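Local structure of activator of Hsp90 ATPase homologue 1/2-like C-terminal domain-containing protein (Enterococcus faecalis, 2NN5) at residues P66-G71 with G77-I82; I51-Y54 with D59-K62; M90-Y95 with L101-D106. The protein is of unknown function but belongs to the AHA1 family of Hsp90 ATPase activator-like proteins and binds magnesium. All blocks are in the same frame, centred on the assembly; numbering follows the deposited sequence. Where two conformers were deposited one is given.

Interaction 1: P66-G71 with G77-I82; sequences PELEIG and GFWRFI
Glu-69 and Arg-80 face each other as a hydrogen-bonded antiparallel pair at the sheet edge, where strand 68-72 runs beside strand 78-83. The Arg-80 side chain can be followed outward. Its CB lies 3.7 Å from Glu-69 CG; CG and then CD pass the carboxylate, Arg-80 CD coming 3.3 Å from Glu-69 OE2. The extended chain runs past this oxygen, and the turn at chi4 (88°) sets NH2 toward it: Arg-80 NH2 donates to Glu-69 OE2 at 2.8 Å. That salt bridge is bent, 132° at the hydrogen, and reaches the oxygen on its anti side with the two planar groups 77° apart. NH2 also donates to a water that in turn bonds Ile-70 O and Gly-71 O, while Gly-71 CA lies over one face of the guanidinium. The same CA sits 3.6 Å from the centroid of the Phe-78 ring, over its face. Leu-68 CD1 meets Trp-79 CZ3 at 3.6 Å, and Leu-68 CD2 approaches the edge of the Phe-81 ring. Trp-79 NE1 is taken by Leu-55 O. The hairpin is thus amphipathic: a charged pair and a water tie its Glu-69 face, whereas Leu-68, Trp-79 and Phe-81 make the other apolar.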
ATOM      1  N   PRO A  66       0.418   9.956  -5.458  1.00 14.00           N
ATOM      2  CA  PRO A  66       0.976  11.143  -6.080  1.00 14.74           C
ATOM      3  C   PRO A  66       2.151  11.794  -5.358  1.00 14.21           C
ATOM      4  O   PRO A  66       2.974  12.492  -5.994  1.00 15.61           O
ATOM      5  CB  PRO A  66      -0.232  12.118  -6.156  1.00 16.24           C
ATOM      6  CG  PRO A  66      -1.372  11.303  -6.104  1.00 16.96           C
ATOM      7  CD  PRO A  66      -1.052  10.064  -5.296  1.00 14.07           C
ATOM      8  N   GLU A  67       2.222  11.587  -4.053  1.00 13.29           N
ATOM      9  CA  GLU A  67       3.278  12.218  -3.228  1.00 13.91           C
ATOM     10  C   GLU A  67       4.602  11.480  -3.329  1.00 12.99           C
ATOM     11  O   GLU A  67       5.644  11.982  -2.878  1.00 15.56           O
ATOM     12  CB  GLU A  67       2.846  12.214  -1.772  1.00 14.71           C
ATOM     13  CG  GLU A  67       1.676  13.190  -1.500  1.00 17.94           C
ATOM     14  CD  GLU A  67       0.314  12.660  -1.844  1.00 20.57           C
ATOM     15  OE1 GLU A  67       0.147  11.455  -2.150  1.00 19.21           O
ATOM     16  OE2 GLU A  67      -0.624  13.494  -1.769  1.00 26.03           O
ATOM     17  N   LEU A  68       4.591  10.264  -3.893  1.00 12.44           N
ATOM     18  CA  LEU A  68       5.836   9.475  -3.971  1.00 13.54           C
ATOM     19  C   LEU A  68       6.601   9.665  -5.268  1.00 13.30           C
ATOM     20  O   LEU A  68       6.026   9.934  -6.320  1.00 15.18           O
ATOM     21  CB  LEU A  68       5.536   7.977  -3.814  1.00 13.39           C
ATOM     22  CG  LEU A  68       4.924   7.571  -2.475  1.00 13.21           C
ATOM     23  CD1 LEU A  68       4.648   6.045  -2.517  1.00 15.78           C
ATOM     24  CD2 LEU A  68       5.889   7.830  -1.355  1.00 14.87           C
ATOM     25  N   GLU A  69       7.927   9.586  -5.169  1.00 12.28           N
ATOM     26  CA  GLU A  69       8.764   9.504  -6.373  1.00 13.15           C
ATOM     27  C   GLU A  69       9.904   8.537  -6.133  1.00 12.49           C
ATOM     28  O   GLU A  69      10.210   8.195  -4.990  1.00 11.78           O
ATOM     29  CB  GLU A  69       9.287  10.883  -6.814  1.00 15.37           C
ATOM     30  CG  GLU A  69      10.304  11.450  -5.862  1.00 18.29           C
ATOM     31  CD  GLU A  69      10.848  12.835  -6.282  1.00 19.09           C
ATOM     32  OE1 GLU A  69      10.100  13.594  -6.916  1.00 25.18           O
ATOM     33  OE2 GLU A  69      12.019  13.147  -5.959  1.00 25.61           O
ATOM     34  N   ILE A  70      10.473   8.036  -7.216  1.00 11.84           N
ATOM     35  CA  ILE A  70      11.675   7.204  -7.094  1.00 11.46           C
ATOM     36  C   ILE A  70      12.883   8.086  -6.740  1.00 12.49           C
ATOM     37  O   ILE A  70      13.136   9.149  -7.369  1.00 13.84           O
ATOM     38  CB  ILE A  70      11.965   6.441  -8.413  1.00 11.55           C
ATOM     39  CG1 ILE A  70      10.767   5.588  -8.822  1.00 13.35           C
ATOM     40  CG2 ILE A  70      13.253   5.639  -8.293  1.00 12.63           C
ATOM     41  CD1 ILE A  70      10.293   4.628  -7.717  1.00 13.93           C
ATOM     42  N   GLY A  71      13.645   7.602  -5.741  1.00 11.60           N
ATOM     43  CA  GLY A  71      14.986   8.108  -5.430  1.00 12.50           C
ATOM     44  C   GLY A  71      15.998   7.389  -6.292  1.00 12.65           C
ATOM     45  O   GLY A  71      16.485   7.947  -7.286  1.00 15.47           O
ATOM     46  N   GLY A  77      18.396   1.391  -2.714  1.00 10.41           N
ATOM     47  CA  GLY A  77      17.474   2.356  -3.328  1.00 10.33           C
ATOM     48  C   GLY A  77      16.614   2.993  -2.244  1.00  9.35           C
ATOM     49  O   GLY A  77      16.723   2.681  -1.025  1.00  9.93           O
ATOM     50  N   PHE A  78      15.711   3.832  -2.722  1.00  9.91           N
ATOM     51  CA  PHE A  78      14.837   4.582  -1.831  1.00  9.61           C
ATOM     52  C   PHE A  78      13.723   5.242  -2.646  1.00 10.22           C
ATOM     53  O   PHE A  78      13.909   5.553  -3.829  1.00 10.06           O
ATOM     54  CB  PHE A  78      15.591   5.635  -0.992  1.00 10.57           C
ATOM     55  CG  PHE A  78      16.268   6.723  -1.786  1.00 10.58           C
ATOM     56  CD1 PHE A  78      15.739   7.990  -1.841  1.00 11.84           C
ATOM     57  CD2 PHE A  78      17.508   6.488  -2.339  1.00 11.34           C
ATOM     58  CE1 PHE A  78      16.410   9.015  -2.464  1.00 14.27           C
ATOM     59  CE2 PHE A  78      18.194   7.507  -3.006  1.00 14.47           C
ATOM     60  CZ  PHE A  78      17.608   8.768  -3.084  1.00 14.80           C
ATOM     61  N   TRP A  79      12.600   5.474  -1.973  1.00  9.88           N
ATOM     62  CA  TRP A  79      11.551   6.376  -2.463  1.00  9.74           C
ATOM     63  C   TRP A  79      11.729   7.721  -1.782  1.00 10.63           C
ATOM     64  O   TRP A  79      12.424   7.826  -0.750  1.00 10.48           O
ATOM     65  CB  TRP A  79      10.194   5.852  -2.091  1.00 10.66           C
ATOM     66  CG  TRP A  79       9.714   4.704  -2.986  1.00  9.86           C
ATOM     67  CD1 TRP A  79      10.254   4.237  -4.188  1.00 11.39           C
ATOM     68  CD2 TRP A  79       8.522   3.915  -2.746  1.00  9.72           C
ATOM     69  NE1 TRP A  79       9.446   3.169  -4.689  1.00 10.34           N
ATOM     70  CE2 TRP A  79       8.402   2.967  -3.811  1.00 10.15           C
ATOM     71  CE3 TRP A  79       7.545   3.906  -1.705  1.00 10.51           C
ATOM     72  CZ2 TRP A  79       7.324   2.077  -3.884  1.00  9.88           C
ATOM     73  CZ3 TRP A  79       6.459   2.976  -1.788  1.00 11.34           C
ATOM     74  CH2 TRP A  79       6.388   2.097  -2.865  1.00 10.97           C
ATOM     75  N   ARG A  80      11.079   8.737  -2.322  1.00 10.42           N
ATOM     76  CA  ARG A  80      10.985  10.019  -1.599  1.00 12.20           C
ATOM     77  C   ARG A  80       9.512  10.345  -1.440  1.00 12.47           C
ATOM     78  O   ARG A  80       8.714  10.058  -2.369  1.00 15.12           O
ATOM     79  CB  ARG A  80      11.610  11.145  -2.383  1.00 14.49           C
ATOM     80  CG  ARG A  80      13.074  11.003  -2.699  1.00 18.97           C
ATOM     81  CD  ARG A  80      13.598  12.358  -3.120  1.00 24.32           C
ATOM     82  NE  ARG A  80      14.989  12.307  -3.560  1.00 28.25           N
ATOM     83  CZ  ARG A  80      15.353  12.051  -4.810  1.00 29.76           C
ATOM     84  NH1 ARG A  80      16.645  12.053  -5.116  1.00 29.46           N
ATOM     85  NH2 ARG A  80      14.428  11.820  -5.761  1.00 29.33           N
ATOM     86  N   PHE A  81       9.165  10.956  -0.316  1.00 13.57           N
ATOM     87  CA  PHE A  81       7.801  11.438  -0.079  1.00 13.80           C
ATOM     88  C   PHE A  81       7.855  12.955  -0.116  1.00 14.11           C
ATOM     89  O   PHE A  81       8.642  13.546   0.621  1.00 14.28           O
ATOM     90  CB  PHE A  81       7.279  10.927   1.259  1.00 14.86           C
ATOM     91  CG  PHE A  81       5.923  11.418   1.615  1.00 17.42           C
ATOM     92  CD1 PHE A  81       4.804  10.652   1.323  1.00 17.81           C
ATOM     93  CD2 PHE A  81       5.777  12.619   2.290  1.00 21.16           C
ATOM     94  CE1 PHE A  81       3.548  11.085   1.650  1.00 19.83           C
ATOM     95  CE2 PHE A  81       4.529  13.058   2.638  1.00 22.46           C
ATOM     96  CZ  PHE A  81       3.393  12.286   2.301  1.00 21.13           C
ATOM     97  N   ILE A  82       7.050  13.573  -0.975  1.00 15.22           N
ATOM     98  CA  ILE A  82       7.151  15.013  -1.178  1.00 16.71           C
ATOM     99  C   ILE A  82       5.780  15.658  -0.998  1.00 17.58           C
ATOM    100  O   ILE A  82       4.785  15.277  -1.676  1.00 19.06           O
ATOM    101  CB  ILE A  82       7.625  15.317  -2.623  1.00 18.23           C
ATOM    102  CG1 ILE A  82       8.914  14.564  -2.949  1.00 19.20           C
ATOM    103  CG2 ILE A  82       7.642  16.837  -2.858  1.00 20.20           C
ATOM    104  CD1 ILE A  82      10.077  14.950  -2.154  1.00 24.21           C
TER
HETATM  105  O   HOH W   1      15.706  10.458  -8.130  0.50 24.70           O

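Interaction 2: I51-Y54 with D59-K62; sequences IWRY and DKLK
Two consecutive short helices, 48-56 and 58-64, meet where Lys-60 lies against Tyr-54 and Arg-53. The lysine is laid across the tyrosine ring: Lys-60 CB sits 3.6 Å from Tyr-54 CD2, and further out CD stands 4.0 Å from the ring centroid, 7° off the normal, a CH-pi contact over the face. The chain stays extended as far as CE and then bends (chi4 -83°), which brings Lys-60 NZ back beside the phenol, 3.5 Å from Tyr-54 OH. On its other flank CD touches Arg-53 CB, and Lys-60 CE lies over the centre of one face of the guanidinium, 3.6 Å from Arg-53 CZ. The two cationic ends are therefore close, Arg-53 NH2 to Lys-60 NZ 4.4 Å, a proximity probably eased by Glu-57, which forms a salt bridge with Arg-53 NE. Leu-61 touches the Tyr-54 backbone, its CD1 3.5 Å from Tyr-54 O, the carbonyl that accepts a hydrogen bond from Trp-64 NE1. Tyr-54 also packs on Leu-152, Val-155 and Val-156 of helix 138-157. Short consecutive helices joining early strands of the sheet and touching the long helix 138-157 are consistent with the helix-grip fold of the SRPBCC superfamily.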
ATOM      1  N   ILE A  51       3.319  -4.953 -12.943  1.00 10.53           N
ATOM      2  CA  ILE A  51       2.996  -4.295 -11.688  1.00 11.27           C
ATOM      3  C   ILE A  51       4.270  -3.736 -11.060  1.00 10.43           C
ATOM      4  O   ILE A  51       4.247  -2.674 -10.439  1.00 10.98           O
ATOM      5  CB  ILE A  51       2.292  -5.293 -10.771  1.00 11.25           C
ATOM      6  CG1 ILE A  51       0.928  -5.638 -11.381  1.00 13.90           C
ATOM      7  CG2 ILE A  51       2.184  -4.695  -9.359  1.00 12.95           C
ATOM      8  CD1 ILE A  51       0.368  -6.909 -10.854  1.00 17.95           C
ATOM      9  N   TRP A  52       5.404  -4.423 -11.224  1.00 10.58           N
ATOM     10  CA  TRP A  52       6.675  -3.936 -10.660  1.00  8.94           C
ATOM     11  C   TRP A  52       7.007  -2.514 -11.148  1.00  9.85           C
ATOM     12  O   TRP A  52       7.603  -1.719 -10.395  1.00 10.22           O
ATOM     13  CB  TRP A  52       7.796  -4.886 -11.060  1.00 10.81           C
ATOM     14  CG  TRP A  52       9.119  -4.499 -10.557  1.00 10.63           C
ATOM     15  CD1 TRP A  52      10.169  -4.009 -11.303  1.00 11.36           C
ATOM     16  CD2 TRP A  52       9.602  -4.628  -9.212  1.00  9.81           C
ATOM     17  NE1 TRP A  52      11.260  -3.826 -10.496  1.00 11.60           N
ATOM     18  CE2 TRP A  52      10.947  -4.193  -9.204  1.00 10.28           C
ATOM     19  CE3 TRP A  52       9.015  -5.043  -7.997  1.00  9.94           C
ATOM     20  CZ2 TRP A  52      11.725  -4.150  -8.007  1.00 11.98           C
ATOM     21  CZ3 TRP A  52       9.794  -5.024  -6.822  1.00 12.17           C
ATOM     22  CH2 TRP A  52      11.122  -4.608  -6.854  1.00 11.26           C
ATOM     23  N   ARG A  53       6.619  -2.179 -12.371  1.00  9.66           N
ATOM     24  CA  ARG A  53       6.939  -0.842 -12.891  1.00  9.77           C
ATOM     25  C   ARG A  53       6.211   0.215 -12.085  1.00  8.70           C
ATOM     26  O   ARG A  53       6.712   1.320 -11.984  1.00  9.70           O
ATOM     27  CB  ARG A  53       6.594  -0.704 -14.377  1.00  9.34           C
ATOM     28  CG  ARG A  53       7.365  -1.785 -15.225  1.00 11.99           C
ATOM     29  CD  ARG A  53       7.139  -1.632 -16.740  1.00 13.52           C
ATOM     30  NE  ARG A  53       7.545  -0.294 -17.134  1.00 13.30           N
ATOM     31  CZ  ARG A  53       7.220   0.288 -18.298  1.00 14.08           C
ATOM     32  NH1 ARG A  53       7.617   1.536 -18.528  1.00 14.71           N
ATOM     33  NH2 ARG A  53       6.504  -0.396 -19.203  1.00 16.11           N
ATOM     34  N   TYR A  54       5.023  -0.114 -11.530  1.00  9.00           N
ATOM     35  CA  TYR A  54       4.285   0.870 -10.754  1.00  9.19           C
ATOM     36  C   TYR A  54       4.903   1.114  -9.379  1.00  8.64           C
ATOM     37  O   TYR A  54       4.487   2.058  -8.698  1.00  9.72           O
ATOM     38  CB  TYR A  54       2.814   0.426 -10.615  1.00  9.28           C
ATOM     39  CG  TYR A  54       2.085   0.592 -11.934  1.00 10.09           C
ATOM     40  CD1 TYR A  54       2.181  -0.402 -12.920  1.00  9.52           C
ATOM     41  CD2 TYR A  54       1.301   1.723 -12.187  1.00 10.23           C
ATOM     42  CE1 TYR A  54       1.569  -0.248 -14.158  1.00 11.93           C
ATOM     43  CE2 TYR A  54       0.637   1.862 -13.404  1.00 11.42           C
ATOM     44  CZ  TYR A  54       0.782   0.877 -14.377  1.00 10.47           C
ATOM     45  OH  TYR A  54       0.158   1.030 -15.608  1.00 15.41           O
ATOM     46  N   ASP A  59       6.639   8.036 -12.928  1.00 11.73           N
ATOM     47  CA  ASP A  59       5.405   8.436 -13.613  0.70 12.02           C
ATOM     48  C   ASP A  59       4.280   7.457 -13.328  1.00 12.79           C
ATOM     49  O   ASP A  59       3.090   7.825 -13.397  1.00 16.42           O
ATOM     50  CB  ASP A  59       5.657   8.536 -15.098  0.70 12.83           C
ATOM     51  CG  ASP A  59       6.502   9.759 -15.473  0.70 17.69           C
ATOM     52  OD1 ASP A  59       6.820  10.629 -14.614  0.70 22.23           O
ATOM     53  OD2 ASP A  59       6.813   9.851 -16.683  0.70 25.43           O
ATOM     54  N   LYS A  60       4.652   6.214 -13.036  1.00 11.42           N
ATOM     55  CA  LYS A  60       3.619   5.217 -12.702  1.00 10.52           C
ATOM     56  C   LYS A  60       3.258   5.244 -11.211  1.00 10.95           C
ATOM     57  O   LYS A  60       2.089   5.172 -10.829  1.00 12.32           O
ATOM     58  CB  LYS A  60       4.091   3.830 -13.090  1.00 11.28           C
ATOM     59  CG  LYS A  60       4.057   3.629 -14.605  1.00 14.07           C
ATOM     60  CD  LYS A  60       4.609   2.285 -14.967  1.00 15.44           C
ATOM     61  CE  LYS A  60       4.691   2.055 -16.472  1.00 16.12           C
ATOM     62  NZ  LYS A  60       3.368   1.609 -16.920  1.00 21.28           N
ATOM     63  N   LEU A  61       4.268   5.401 -10.392  1.00 11.97           N
ATOM     64  CA  LEU A  61       4.065   5.492  -8.946  1.00 12.35           C
ATOM     65  C   LEU A  61       3.117   6.658  -8.667  1.00 12.69           C
ATOM     66  O   LEU A  61       2.164   6.515  -7.865  1.00 13.83           O
ATOM     67  CB  LEU A  61       5.452   5.697  -8.312  1.00 13.68           C
ATOM     68  CG  LEU A  61       5.580   5.663  -6.837  1.00 14.02           C
ATOM     69  CD1 LEU A  61       4.874   4.493  -6.180  1.00 14.85           C
ATOM     70  CD2 LEU A  61       7.027   5.774  -6.426  1.00 13.03           C
ATOM     71  N   LYS A  62       3.298   7.785  -9.348  1.00 13.39           N
ATOM     72  CA  LYS A  62       2.418   8.930  -9.082  1.00 14.16           C
ATOM     73  C   LYS A  62       0.968   8.719  -9.522  1.00 14.38           C
ATOM     74  O   LYS A  62       0.105   9.462  -9.122  1.00 16.04           O
ATOM     75  CB  LYS A  62       2.980  10.207  -9.692  1.00 16.05           C
ATOM     76  CG  LYS A  62       4.236  10.686  -8.944  1.00 19.04           C
ATOM     77  CD  LYS A  62       4.612  12.077  -9.481  1.00 22.27           C
ATOM     78  CE  LYS A  62       5.763  12.697  -8.708  1.00 22.23           C
ATOM     79  NZ  LYS A  62       5.453  12.739  -7.214  1.00 23.96           N
TER

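Interaction 3: M90-Y95 with L101-D106; sequences MPFTDY and LGVTWD
A classic beta bulge interrupts the antiparallel hairpin of strands 86-96 and 100-105, with Thr-93 and Asp-94 both set opposite Gly-102. The carbonyl of Gly-102 serves both residues: Thr-93 N donates to Gly-102 O at 2.7 Å, arriving from well above the carbonyl plane, and Asp-94 N adds a weak bond to the same oxygen at 3.4 Å. In return Gly-102 N gives a nearly straight bond to Asp-94 O, 171° at the hydrogen. Before the bulge, Thr-104 N binds Pro-91 O. The extra residue shifts the register by one, yet Phe-92 and Tyr-95 still point to the same side of the sheet as Leu-101 and Val-103.

On that side Leu-101 is the hub. Its CG lies opposite the backbone N (chi1 -177°), and the CD1 branch is directed over the Phe-92 ring, 3.5 Å from the centroid and almost straight above it (4° from the normal), so that one methyl rests on the centre of the face. Leu-101 CD1 also meets Tyr-95 CD1 at 3.6 Å. Val-103 runs alongside Phe-92, Val-103 CG2 lying 4.0 Å from Phe-92 CD1, while its CG1 turns to Met-90 CB. At the far end Met-90, present as selenomethionine, has in one of its two conformers SE obliquely beside the Trp-105 ring, a Met-aromatic contact whose detail is doubtful; the indole NE1 is held by Asp-141. The Phe-92 and Tyr-95 rings are met edge-to-face by Trp-79 and Trp-52, respectively.

The chemistry is divided between backbone and side chains: peptide hydrogen bonds carry the kink, and the Leu-101 methyl on the Phe-92 ring, with its apolar neighbours, packs the side they share. Thr-104 O, buried here, has no polar partner in the model, a likely small energetic cost at this otherwise well-bonded pairing.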
HETATM    1  N   MSE A  90      12.849   7.538   1.940  1.00 13.11           N
HETATM    2  CA  MSE A  90      12.356   6.279   2.500  0.60 13.32           C
HETATM    3  C   MSE A  90      13.241   5.139   1.982  1.00 12.05           C
HETATM    4  O   MSE A  90      13.004   4.636   0.879  1.00 11.21           O
HETATM    5  CB  MSE A  90      10.907   6.080   2.062  0.60 13.88           C
HETATM    6  CG  MSE A  90      10.014   7.269   2.417  0.60 14.79           C
HETATM    7 SE   MSE A  90       8.266   7.205   1.569  0.36 17.72          SE
HETATM    8  CE  MSE A  90       7.360   8.314   2.895  0.60 21.72           C
ATOM      9  N   PRO A  91      14.290   4.799   2.725  1.00 11.90           N
ATOM     10  CA  PRO A  91      15.184   3.777   2.214  1.00 11.59           C
ATOM     11  C   PRO A  91      14.511   2.404   2.022  1.00 10.48           C
ATOM     12  O   PRO A  91      13.661   1.978   2.813  1.00 11.26           O
ATOM     13  CB  PRO A  91      16.308   3.734   3.269  1.00 13.54           C
ATOM     14  CG  PRO A  91      16.239   5.099   3.931  1.00 14.82           C
ATOM     15  CD  PRO A  91      14.792   5.419   3.964  1.00 13.74           C
ATOM     16  N   PHE A  92      14.897   1.719   0.952  1.00  9.96           N
ATOM     17  CA  PHE A  92      14.481   0.325   0.762  1.00 10.72           C
ATOM     18  C   PHE A  92      15.176  -0.536   1.810  1.00 11.50           C
ATOM     19  O   PHE A  92      16.380  -0.413   2.030  1.00 13.00           O
ATOM     20  CB  PHE A  92      14.869  -0.217  -0.596  1.00 10.80           C
ATOM     21  CG  PHE A  92      14.188   0.476  -1.754  1.00  9.96           C
ATOM     22  CD1 PHE A  92      13.087   1.336  -1.579  1.00  9.18           C
ATOM     23  CD2 PHE A  92      14.644   0.260  -3.068  1.00  9.91           C
ATOM     24  CE1 PHE A  92      12.418   1.889  -2.686  1.00  9.97           C
ATOM     25  CE2 PHE A  92      14.008   0.837  -4.136  1.00 11.19           C
ATOM     26  CZ  PHE A  92      12.902   1.685  -3.971  1.00  9.32           C
ATOM     27  N   THR A  93      14.428  -1.440   2.425  1.00 11.45           N
ATOM     28  CA  THR A  93      15.009  -2.369   3.368  1.00 12.29           C
ATOM     29  C   THR A  93      15.177  -3.736   2.703  1.00 12.75           C
ATOM     30  O   THR A  93      15.904  -4.593   3.229  1.00 16.34           O
ATOM     31  CB  THR A  93      14.106  -2.501   4.632  1.00 12.96           C
ATOM     32  OG1 THR A  93      12.783  -2.903   4.216  1.00 13.83           O
ATOM     33  CG2 THR A  93      14.023  -1.137   5.384  1.00 14.68           C
ATOM     34  N   ASP A  94      14.551  -3.953   1.546  1.00 12.25           N
ATOM     35  CA  ASP A  94      14.775  -5.179   0.777  1.00 13.36           C
ATOM     36  C   ASP A  94      14.337  -4.914  -0.675  1.00 12.80           C
ATOM     37  O   ASP A  94      13.436  -4.100  -0.929  1.00 12.50           O
ATOM     38  CB  ASP A  94      13.970  -6.326   1.345  1.00 15.40           C
ATOM     39  CG  ASP A  94      14.780  -7.616   1.369  1.00 20.14           C
ATOM     40  OD1 ASP A  94      15.907  -7.661   0.787  1.00 21.35           O
ATOM     41  OD2 ASP A  94      14.313  -8.553   2.012  1.00 23.82           O
ATOM     42  N   TYR A  95      14.970  -5.596  -1.618  1.00 13.67           N
ATOM     43  CA  TYR A  95      14.765  -5.311  -3.026  1.00 13.11           C
ATOM     44  C   TYR A  95      15.099  -6.542  -3.853  1.00 13.94           C
ATOM     45  O   TYR A  95      16.225  -7.009  -3.798  1.00 15.31           O
ATOM     46  CB  TYR A  95      15.684  -4.149  -3.459  1.00 14.26           C
ATOM     47  CG  TYR A  95      15.457  -3.703  -4.881  1.00 13.19           C
ATOM     48  CD1 TYR A  95      14.584  -2.646  -5.191  1.00 14.40           C
ATOM     49  CD2 TYR A  95      16.165  -4.291  -5.940  1.00 15.45           C
ATOM     50  CE1 TYR A  95      14.391  -2.214  -6.529  1.00 15.80           C
ATOM     51  CE2 TYR A  95      15.973  -3.871  -7.253  1.00 15.06           C
ATOM     52  CZ  TYR A  95      15.110  -2.826  -7.533  1.00 16.52           C
ATOM     53  OH  TYR A  95      14.909  -2.398  -8.820  1.00 20.46           O
ATOM     54  N   LEU A 101       9.667  -5.808  -2.495  1.00 11.24           N
ATOM     55  CA  LEU A 101      10.189  -4.488  -2.157  1.00 10.17           C
ATOM     56  C   LEU A 101       9.777  -4.166  -0.743  1.00  9.35           C
ATOM     57  O   LEU A 101       8.585  -4.184  -0.440  1.00 10.70           O
ATOM     58  CB  LEU A 101       9.585  -3.413  -3.095  1.00 10.76           C
ATOM     59  CG  LEU A 101      10.098  -2.004  -2.883  1.00 11.89           C
ATOM     60  CD1 LEU A 101      11.624  -1.857  -3.219  1.00 11.07           C
ATOM     61  CD2 LEU A 101       9.291  -1.020  -3.739  1.00 12.21           C
ATOM     62  N   GLY A 102      10.758  -3.885   0.120  1.00  9.17           N
ATOM     63  CA  GLY A 102      10.454  -3.406   1.454  1.00  9.68           C
ATOM     64  C   GLY A 102      10.957  -1.983   1.581  1.00 10.31           C
ATOM     65  O   GLY A 102      12.039  -1.660   1.113  1.00 10.56           O
ATOM     66  N   VAL A 103      10.158  -1.133   2.205  1.00  9.02           N
ATOM     67  CA  VAL A 103      10.439   0.328   2.282  1.00  8.75           C
ATOM     68  C   VAL A 103      10.163   0.854   3.673  1.00 10.03           C
ATOM     69  O   VAL A 103       9.192   0.443   4.305  1.00  9.54           O
ATOM     70  CB  VAL A 103       9.554   1.134   1.244  1.00  9.48           C
ATOM     71  CG1 VAL A 103      10.091   2.542   1.101  1.00 10.40           C
ATOM     72  CG2 VAL A 103       9.516   0.468  -0.116  1.00 10.72           C
ATOM     73  N   THR A 104      11.050   1.712   4.139  1.00 10.46           N
ATOM     74  CA  THR A 104      10.771   2.332   5.428  0.60 12.46           C
ATOM     75  C   THR A 104       9.570   3.260   5.284  1.00 11.97           C
ATOM     76  O   THR A 104       9.319   3.904   4.283  1.00 13.09           O
ATOM     77  CB  THR A 104      12.026   2.876   6.169  0.60 13.77           C
ATOM     78  OG1 THR A 104      11.909   4.229   6.610  0.60 17.13           O
ATOM     79  CG2 THR A 104      13.309   2.529   5.475  0.60  7.62           C
ATOM     80  N   TRP A 105       8.739   3.237   6.319  1.00 12.77           N
ATOM     81  CA  TRP A 105       7.521   4.024   6.285  1.00 12.93           C
ATOM     82  C   TRP A 105       7.209   4.551   7.689  1.00 14.32           C
ATOM     83  O   TRP A 105       6.893   3.760   8.579  1.00 13.43           O
ATOM     84  CB  TRP A 105       6.357   3.196   5.780  1.00 14.30           C
ATOM     85  CG  TRP A 105       5.128   4.008   5.610  1.00 14.24           C
ATOM     86  CD1 TRP A 105       4.018   3.997   6.410  1.00 13.33           C
ATOM     87  CD2 TRP A 105       4.873   4.918   4.560  1.00 15.33           C
ATOM     88  NE1 TRP A 105       3.091   4.908   5.935  1.00 16.05           N
ATOM     89  CE2 TRP A 105       3.591   5.474   4.779  1.00 17.25           C
ATOM     90  CE3 TRP A 105       5.597   5.294   3.416  1.00 19.89           C
ATOM     91  CZ2 TRP A 105       3.016   6.408   3.893  1.00 20.03           C
ATOM     92  CZ3 TRP A 105       5.026   6.210   2.537  1.00 20.60           C
ATOM     93  CH2 TRP A 105       3.753   6.782   2.792  1.00 20.68           C
ATOM     94  N   ASP A 106       7.334   5.865   7.882  1.00 15.86           N
ATOM     95  CA  ASP A 106       7.092   6.450   9.225  1.00 17.49           C
ATOM     96  C   ASP A 106       8.151   5.707  10.101  1.00 17.06           C
ATOM     97  O   ASP A 106       9.347   5.565   9.721  1.00 17.91           O
ATOM     98  CB  ASP A 106       5.606   6.195   9.648  1.00 18.66           C
ATOM     99  CG  ASP A 106       5.072   7.143  10.748  1.00 23.65           C
ATOM    100  OD1 ASP A 106       5.578   7.074  11.887  1.00 23.04           O
ATOM    101  OD2 ASP A 106       4.068   7.887  10.481  1.00 29.82           O
TER

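In the fold
Interactions 1 and 3 belong to one antiparallel sheet, their centres about 11 Å apart. The strands 78-83 and 86-96 are neighbours in it and are stitched together by Trp-79 O with Met-90 N (2.7 Å) and Gly-77 O with Phe-92 N (2.9 Å). Interaction 2 lies off the sheet, its centre about 11 Å from that of interaction 1 and 16 Å from that of interaction 3. Helix 58-64 reaches the edge strand through Lys-62 NZ and Leu-68 O, 3.0 Å apart, and through Leu-61; helix 48-56 reaches interaction 3 where Trp-52 CZ2 meets Tyr-95 CE1 at 3.6 Å. All three lie away from the magnesium-binding residue Glu-164.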